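Local coordinates for cell wall surface anchor protein (Streptococcus agalactiae, PDB 4Z1P) that probably acts as an adhesin of the antigen I/II family, displayed on the streptococcal cell wall through its C-terminal anchor motif to mediate attachment, at residues Y207-W212 against D300-K305; K226-L231 against T275-L280. All coordinates share one frame; numbering follows the deposited sequence.

Interaction 1. Residues Y207-W212 against D300-K305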
loop_
_atom_site.group_PDB
_atom_site.type_symbol
_atom_site.label_atom_id
_atom_site.label_comp_id
_atom_site.label_asym_id
_atom_site.label_seq_id
_atom_site.Cartn_x
_atom_site.Cartn_y
_atom_site.Cartn_z
ATOM N N TYR A 207 -5.485 -29.989 8.475
ATOM C CA TYR A 207 -5.445 -28.549 8.712
ATOM C C TYR A 207 -5.861 -27.776 7.475
ATOM O O TYR A 207 -5.367 -28.005 6.363
ATOM C CB TYR A 207 -4.056 -28.153 9.177
ATOM C CG TYR A 207 -3.707 -28.847 10.483
ATOM C CD1 TYR A 207 -4.472 -28.651 11.611
ATOM C CD2 TYR A 207 -2.592 -29.686 10.565
ATOM C CE1 TYR A 207 -4.171 -29.270 12.814
ATOM C CE2 TYR A 207 -2.266 -30.347 11.752
ATOM C CZ TYR A 207 -3.073 -30.167 12.859
ATOM O OH TYR A 207 -2.739 -30.802 13.963
ATOM N N LYS A 208 -6.796 -26.847 7.667
ATOM C CA LYS A 208 -7.203 -25.958 6.610
ATOM C C LYS A 208 -6.601 -24.543 6.867
ATOM O O LYS A 208 -6.882 -23.938 7.900
ATOM C CB LYS A 208 -8.716 -25.868 6.554
ATOM C CG LYS A 208 -9.190 -24.917 5.461
ATOM C CD LYS A 208 -10.695 -24.790 5.460
ATOM C CE LYS A 208 -11.131 -23.928 4.289
ATOM N NZ LYS A 208 -12.524 -23.445 4.492
ATOM N N LEU A 209 -5.761 -24.085 5.942
ATOM C CA LEU A 209 -5.215 -22.739 5.958
ATOM C C LEU A 209 -5.964 -21.918 4.943
ATOM O O LEU A 209 -5.876 -22.180 3.758
ATOM C CB LEU A 209 -3.763 -22.784 5.658
ATOM C CG LEU A 209 -2.992 -23.717 6.604
ATOM C CD1 LEU A 209 -1.535 -23.669 6.263
ATOM C CD2 LEU A 209 -3.184 -23.454 8.126
ATOM N N GLU A 210 -6.779 -20.973 5.421
ATOM C CA GLU A 210 -7.607 -20.134 4.555
ATOM C C GLU A 210 -6.757 -18.932 4.189
ATOM O O GLU A 210 -6.540 -18.013 5.001
ATOM C CB GLU A 210 -8.897 -19.669 5.252
ATOM C CG GLU A 210 -9.839 -20.785 5.634
ATOM C CD GLU A 210 -11.017 -20.303 6.517
ATOM O OE1 GLU A 210 -11.331 -21.052 7.475
ATOM O OE2 GLU A 210 -11.575 -19.191 6.248
ATOM N N GLY A 211 -6.244 -18.936 2.973
ATOM C CA GLY A 211 -5.488 -17.769 2.483
ATOM C C GLY A 211 -6.282 -16.500 2.338
ATOM O O GLY A 211 -7.518 -16.494 2.233
ATOM N N TRP A 212 -5.564 -15.383 2.295
ATOM C CA TRP A 212 -6.270 -14.097 2.096
ATOM C C TRP A 212 -6.634 -13.936 0.652
ATOM O O TRP A 212 -5.860 -14.350 -0.248
ATOM C CB TRP A 212 -5.339 -12.956 2.454
ATOM C CG TRP A 212 -5.940 -11.621 2.369
ATOM C CD1 TRP A 212 -7.055 -11.182 3.007
ATOM C CD2 TRP A 212 -5.391 -10.499 1.680
ATOM N NE1 TRP A 212 -7.268 -9.833 2.724
ATOM C CE2 TRP A 212 -6.243 -9.389 1.933
ATOM C CE3 TRP A 212 -4.283 -10.325 0.877
ATOM C CZ2 TRP A 212 -6.029 -8.167 1.376
ATOM C CZ3 TRP A 212 -4.069 -9.100 0.315
ATOM C CH2 TRP A 212 -4.930 -8.041 0.552
ATOM N N ASP A 300 -5.250 -24.027 1.485
ATOM C CA ASP A 300 -4.297 -25.120 1.526
ATOM C C ASP A 300 -4.759 -26.083 2.628
ATOM O O ASP A 300 -5.111 -25.655 3.753
ATOM C CB ASP A 300 -2.906 -24.596 1.855
ATOM C CG ASP A 300 -1.824 -25.661 1.767
ATOM O OD1 ASP A 300 -2.064 -26.732 1.172
ATOM O OD2 ASP A 300 -0.715 -25.406 2.305
ATOM N N PHE A 301 -4.778 -27.368 2.303
ATOM C CA PHE A 301 -5.277 -28.402 3.182
ATOM C C PHE A 301 -4.077 -29.316 3.424
ATOM O O PHE A 301 -3.544 -29.854 2.470
ATOM C CB PHE A 301 -6.355 -29.160 2.481
ATOM C CG PHE A 301 -7.605 -28.381 2.275
ATOM C CD1 PHE A 301 -8.560 -28.326 3.267
ATOM C CD2 PHE A 301 -7.781 -27.607 1.126
ATOM C CE1 PHE A 301 -9.751 -27.573 3.094
ATOM C CE2 PHE A 301 -8.966 -26.897 0.926
ATOM C CZ PHE A 301 -9.950 -26.860 1.919
ATOM N N ILE A 302 -3.642 -29.405 4.673
ATOM C CA ILE A 302 -2.516 -30.219 5.082
ATOM C C ILE A 302 -2.998 -31.455 5.845
ATOM O O ILE A 302 -3.595 -31.349 6.891
ATOM C CB ILE A 302 -1.568 -29.429 5.971
ATOM C CG1 ILE A 302 -1.017 -28.255 5.245
ATOM C CG2 ILE A 302 -0.412 -30.286 6.418
ATOM C CD1 ILE A 302 -0.486 -27.198 6.202
ATOM N N VAL A 303 -2.755 -32.640 5.306
ATOM C CA VAL A 303 -3.304 -33.796 5.993
ATOM C C VAL A 303 -2.168 -34.491 6.728
ATOM O O VAL A 303 -1.045 -34.605 6.236
ATOM C CB VAL A 303 -4.296 -34.639 5.120
ATOM C CG1 VAL A 303 -4.487 -34.119 3.701
ATOM C CG2 VAL A 303 -4.157 -36.123 5.291
ATOM N N VAL A 304 -2.459 -34.856 7.963
ATOM C CA VAL A 304 -1.458 -35.412 8.826
ATOM C C VAL A 304 -2.098 -36.619 9.530
ATOM O O VAL A 304 -3.321 -36.758 9.565
ATOM C CB VAL A 304 -0.933 -34.409 9.907
ATOM C CG1 VAL A 304 -0.348 -33.176 9.253
ATOM C CG2 VAL A 304 -1.992 -34.073 10.939
ATOM N N LYS A 305 -1.249 -37.448 10.128
ATOM C CA LYS A 305 -1.741 -38.583 10.898
ATOM C C LYS A 305 -1.250 -38.375 12.316
ATOM O O LYS A 305 -0.087 -38.044 12.501
ATOM C CB LYS A 305 -1.160 -39.889 10.307
ATOM C CG LYS A 305 -1.886 -41.137 10.822
ATOM C CD LYS A 305 -1.191 -42.413 10.379
ATOM C CE LYS A 305 -2.137 -43.578 10.369
ATOM N NZ LYS A 305 -1.466 -44.538 9.496
#
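Lys-208 and Phe-301 meet on one face of a sheet as a non-hydrogen-bonded antiparallel pair, their side chains running alongside each other in the same direction. The lysine leaves the strand with CG anti to the backbone N (chi1 179°) and stays extended, which carries its methylenes along Phe-301 CD1, CE1 and CZ. Lys-208 CG lies 3.6 Å from Phe-301 CE1, and farther along the chain Lys-208 CE comes to 4.0 Å from Phe-301 CZ.

Tyr-207, Leu-209, Asp-300 and Ile-302 point to the other face. Val-304 is directed toward strand 207-210, where it crosses the tyrosine side chain at about a right angle, with Tyr-207 CE2 3.8 Å from Val-304 CG2; the tyrosine OH is hydrogen-bonded to Asp-236. Leu-209 and Ile-302 cross at a slant and touch through their end methyls, Leu-209 CD1 to Ile-302 CD1 at 3.7 Å. Asp-300 brings a carboxylate into this buried layer, where its OD2 is bonded to the hydroxyl of Tyr-278.

The two strands are the inner pair of a four-stranded antiparallel sheet, with 182-186 beyond the first and 236-245 beyond the second. This sheet packs against a second one through the Leu-209 and Ile-302 face, as in the beta-sandwich domains of antigen I/II C-terminal regions; Leu-209 reaches Phe-227 and Asp-229 of the facing layer.

Four backbone hydrogen bonds fix the register. Tyr-207 and Ile-302 exchange a pair, of which Tyr-207 N to Ile-302 O is the more bent, at 148° about the hydrogen. Leu-209 and Asp-300 exchange the other pair; Leu-209 N reaches Asp-300 O at 2.8 Å in a nearly straight bond. Between the two pairs, Phe-301 CA makes a CA-H...O contact of 3.2 Å to Tyr-207 O.

Interaction 2. Residues K226-L231 against T275-L280; sequences KFVDHL and TGRYEL
The guanidinium of Arg-277 has Val-228 CG1 over one face, 3.7 Å from Arg-277 NE, and Glu-279 OE2 at its edge, in plane. Leu-280 O sits at the edge of the Phe-227 ring, whereas the ring of Tyr-278 meets Asp-229 CB obliquely through CD1. The strands are antiparallel neighbours in a five-stranded sheet of the C-terminal beta-sandwich, and 275-276 belong to the turn that brings the chain back from strand 267-272. Where the turn enters the strand, Gly-276 and Arg-277 form a G1 beta bulge opposite Asn-272. Gly-276, with phi 87°, takes a backbone conformation suited to glycine, its CA close to Leu-231 O.

Five backbone bonds join the segments, closing with Leu-231 N to Gly-276 O at 2.8 Å. Phe-227, Asp-229, Tyr-278 and Leu-280 line the buried face; Asp-229 OD2 is held by Asn-314, and Tyr-278 OH is shared by Asp-241 and Asp-300. On the other face, Lys-226 NZ adds a long salt bridge of 3.7 Å to Glu-279 OE2. That same oxygen is gripped end-on by Arg-277, accepting from NH1 at 3.2 Å and from NH2 at 3.0 Å.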
loop_
_atom_site.group_PDB
_atom_site.type_symbol
_atom_site.label_atom_id
_atom_site.label_comp_id
_atom_site.label_asym_id
_atom_site.label_seq_id
_atom_site.Cartn_x
_atom_site.Cartn_y
_atom_site.Cartn_z
ATOM N N LYS A 226 2.367 -17.085 0.223
ATOM C CA LYS A 226 2.823 -18.348 0.742
ATOM C C LYS A 226 2.408 -18.596 2.142
ATOM O O LYS A 226 2.111 -17.663 2.874
ATOM C CB LYS A 226 4.324 -18.433 0.601
ATOM C CG LYS A 226 5.107 -17.870 1.715
ATOM C CD LYS A 226 6.592 -18.188 1.524
ATOM C CE LYS A 226 7.353 -17.380 2.537
ATOM N NZ LYS A 226 8.823 -17.503 2.441
ATOM N N PHE A 227 2.309 -19.878 2.495
ATOM C CA PHE A 227 2.002 -20.301 3.851
ATOM C C PHE A 227 3.212 -20.994 4.438
ATOM O O PHE A 227 3.836 -21.779 3.765
ATOM C CB PHE A 227 0.871 -21.338 3.854
ATOM C CG PHE A 227 -0.360 -20.942 3.083
ATOM C CD1 PHE A 227 -0.445 -21.121 1.708
ATOM C CD2 PHE A 227 -1.468 -20.503 3.740
ATOM C CE1 PHE A 227 -1.623 -20.819 1.003
ATOM C CE2 PHE A 227 -2.647 -20.216 3.050
ATOM C CZ PHE A 227 -2.717 -20.364 1.683
ATOM N N VAL A 228 3.539 -20.688 5.693
ATOM C CA VAL A 228 4.525 -21.426 6.471
ATOM C C VAL A 228 3.822 -21.997 7.734
ATOM O O VAL A 228 3.268 -21.275 8.529
ATOM C CB VAL A 228 5.750 -20.563 6.849
ATOM C CG1 VAL A 228 6.775 -21.399 7.590
ATOM C CG2 VAL A 228 6.390 -19.934 5.604
ATOM N N ASP A 229 3.793 -23.326 7.893
ATOM C CA ASP A 229 3.048 -23.943 9.009
ATOM C C ASP A 229 4.092 -24.715 9.817
ATOM O O ASP A 229 4.854 -25.511 9.270
ATOM C CB ASP A 229 1.963 -24.852 8.449
ATOM C CG ASP A 229 1.012 -25.343 9.527
ATOM O OD1 ASP A 229 1.484 -26.034 10.481
ATOM O OD2 ASP A 229 -0.169 -24.985 9.445
ATOM N N HIS A 230 4.112 -24.535 11.122
ATOM C CA HIS A 230 5.108 -25.239 11.940
ATOM C C HIS A 230 4.284 -26.328 12.592
ATOM O O HIS A 230 3.407 -26.074 13.424
ATOM C CB HIS A 230 5.760 -24.293 12.924
ATOM C CG HIS A 230 5.993 -22.943 12.326
ATOM N ND1 HIS A 230 4.967 -22.023 12.152
ATOM C CD2 HIS A 230 7.103 -22.390 11.781
ATOM C CE1 HIS A 230 5.447 -20.950 11.552
ATOM N NE2 HIS A 230 6.736 -21.145 11.322
ATOM N N LEU A 231 4.484 -27.528 12.095
ATOM C CA LEU A 231 3.640 -28.656 12.538
ATOM C C LEU A 231 4.265 -29.201 13.782
ATOM O O LEU A 231 5.487 -29.123 13.946
ATOM C CB LEU A 231 3.619 -29.749 11.499
ATOM C CG LEU A 231 2.713 -29.401 10.342
ATOM C CD1 LEU A 231 3.016 -30.398 9.211
ATOM C CD2 LEU A 231 1.255 -29.420 10.781
ATOM N N THR A 275 12.380 -30.614 11.566
ATOM C CA THR A 275 11.876 -29.399 12.268
ATOM C C THR A 275 10.340 -29.217 12.368
ATOM O O THR A 275 9.856 -28.496 13.230
ATOM C CB THR A 275 12.420 -28.122 11.579
ATOM O OG1 THR A 275 11.952 -28.061 10.218
ATOM C CG2 THR A 275 13.965 -28.143 11.559
ATOM N N GLY A 276 9.580 -29.850 11.477
ATOM C CA GLY A 276 8.117 -29.643 11.391
ATOM C C GLY A 276 7.763 -28.466 10.499
ATOM O O GLY A 276 6.595 -28.120 10.351
ATOM N N ARG A 277 8.770 -27.858 9.865
ATOM C CA ARG A 277 8.495 -26.702 8.992
ATOM C C ARG A 277 7.979 -27.078 7.618
ATOM O O ARG A 277 8.709 -27.580 6.757
ATOM C CB ARG A 277 9.728 -25.814 8.840
ATOM C CG ARG A 277 9.371 -24.460 8.210
ATOM C CD ARG A 277 10.621 -23.752 7.718
ATOM N NE ARG A 277 10.325 -22.420 7.196
ATOM C CZ ARG A 277 10.127 -22.130 5.918
ATOM N NH1 ARG A 277 10.184 -23.067 4.949
ATOM N NH2 ARG A 277 9.896 -20.868 5.605
ATOM N N TYR A 278 6.709 -26.763 7.394
ATOM C CA TYR A 278 6.057 -26.900 6.095
ATOM C C TYR A 278 5.965 -25.515 5.403
ATOM O O TYR A 278 5.741 -24.524 6.084
ATOM C CB TYR A 278 4.640 -27.389 6.387
ATOM C CG TYR A 278 3.704 -27.374 5.220
ATOM C CD1 TYR A 278 2.988 -26.231 4.909
ATOM C CD2 TYR A 278 3.547 -28.480 4.395
ATOM C CE1 TYR A 278 2.145 -26.176 3.840
ATOM C CE2 TYR A 278 2.670 -28.434 3.309
ATOM C CZ TYR A 278 1.962 -27.272 3.052
ATOM O OH TYR A 278 1.072 -27.209 2.035
ATOM N N GLU A 279 6.178 -25.442 4.086
ATOM C CA GLU A 279 5.897 -24.205 3.355
ATOM C C GLU A 279 5.284 -24.572 2.067
ATOM O O GLU A 279 5.756 -25.516 1.388
ATOM C CB GLU A 279 7.167 -23.417 3.108
ATOM C CG GLU A 279 6.959 -22.261 2.158
ATOM C CD GLU A 279 8.275 -21.643 1.804
ATOM O OE1 GLU A 279 8.622 -21.689 0.605
ATOM O OE2 GLU A 279 8.934 -21.160 2.738
ATOM N N LEU A 280 4.224 -23.870 1.725
ATOM C CA LEU A 280 3.682 -23.923 0.403
ATOM C C LEU A 280 3.755 -22.509 -0.197
ATOM O O LEU A 280 3.203 -21.534 0.391
ATOM C CB LEU A 280 2.256 -24.412 0.424
ATOM C CG LEU A 280 1.664 -24.552 -0.995
ATOM C CD1 LEU A 280 0.563 -25.607 -1.113
ATOM C CD2 LEU A 280 1.173 -23.225 -1.574
#

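Interactions 1 and 2 lie in the two facing sheets of one C-terminal domain, their centres about 10 Å apart. Strands 204-210 and 225-230 follow each other in the chain, and the 277-282 strand comes before 298-306, which nests interaction 2 inside the loop closed by interaction 1. The buried faces meet directly: Asp-300 OD2 is 2.6 Å from Tyr-278 OH, a probable hydrogen bond spanning the sheets, and Ile-302 CD1 packs 3.7 Å from Tyr-278 CE1. The two strand pairs thus share a single core in which a polar link sits among apolar contacts, joining both layers of the domain.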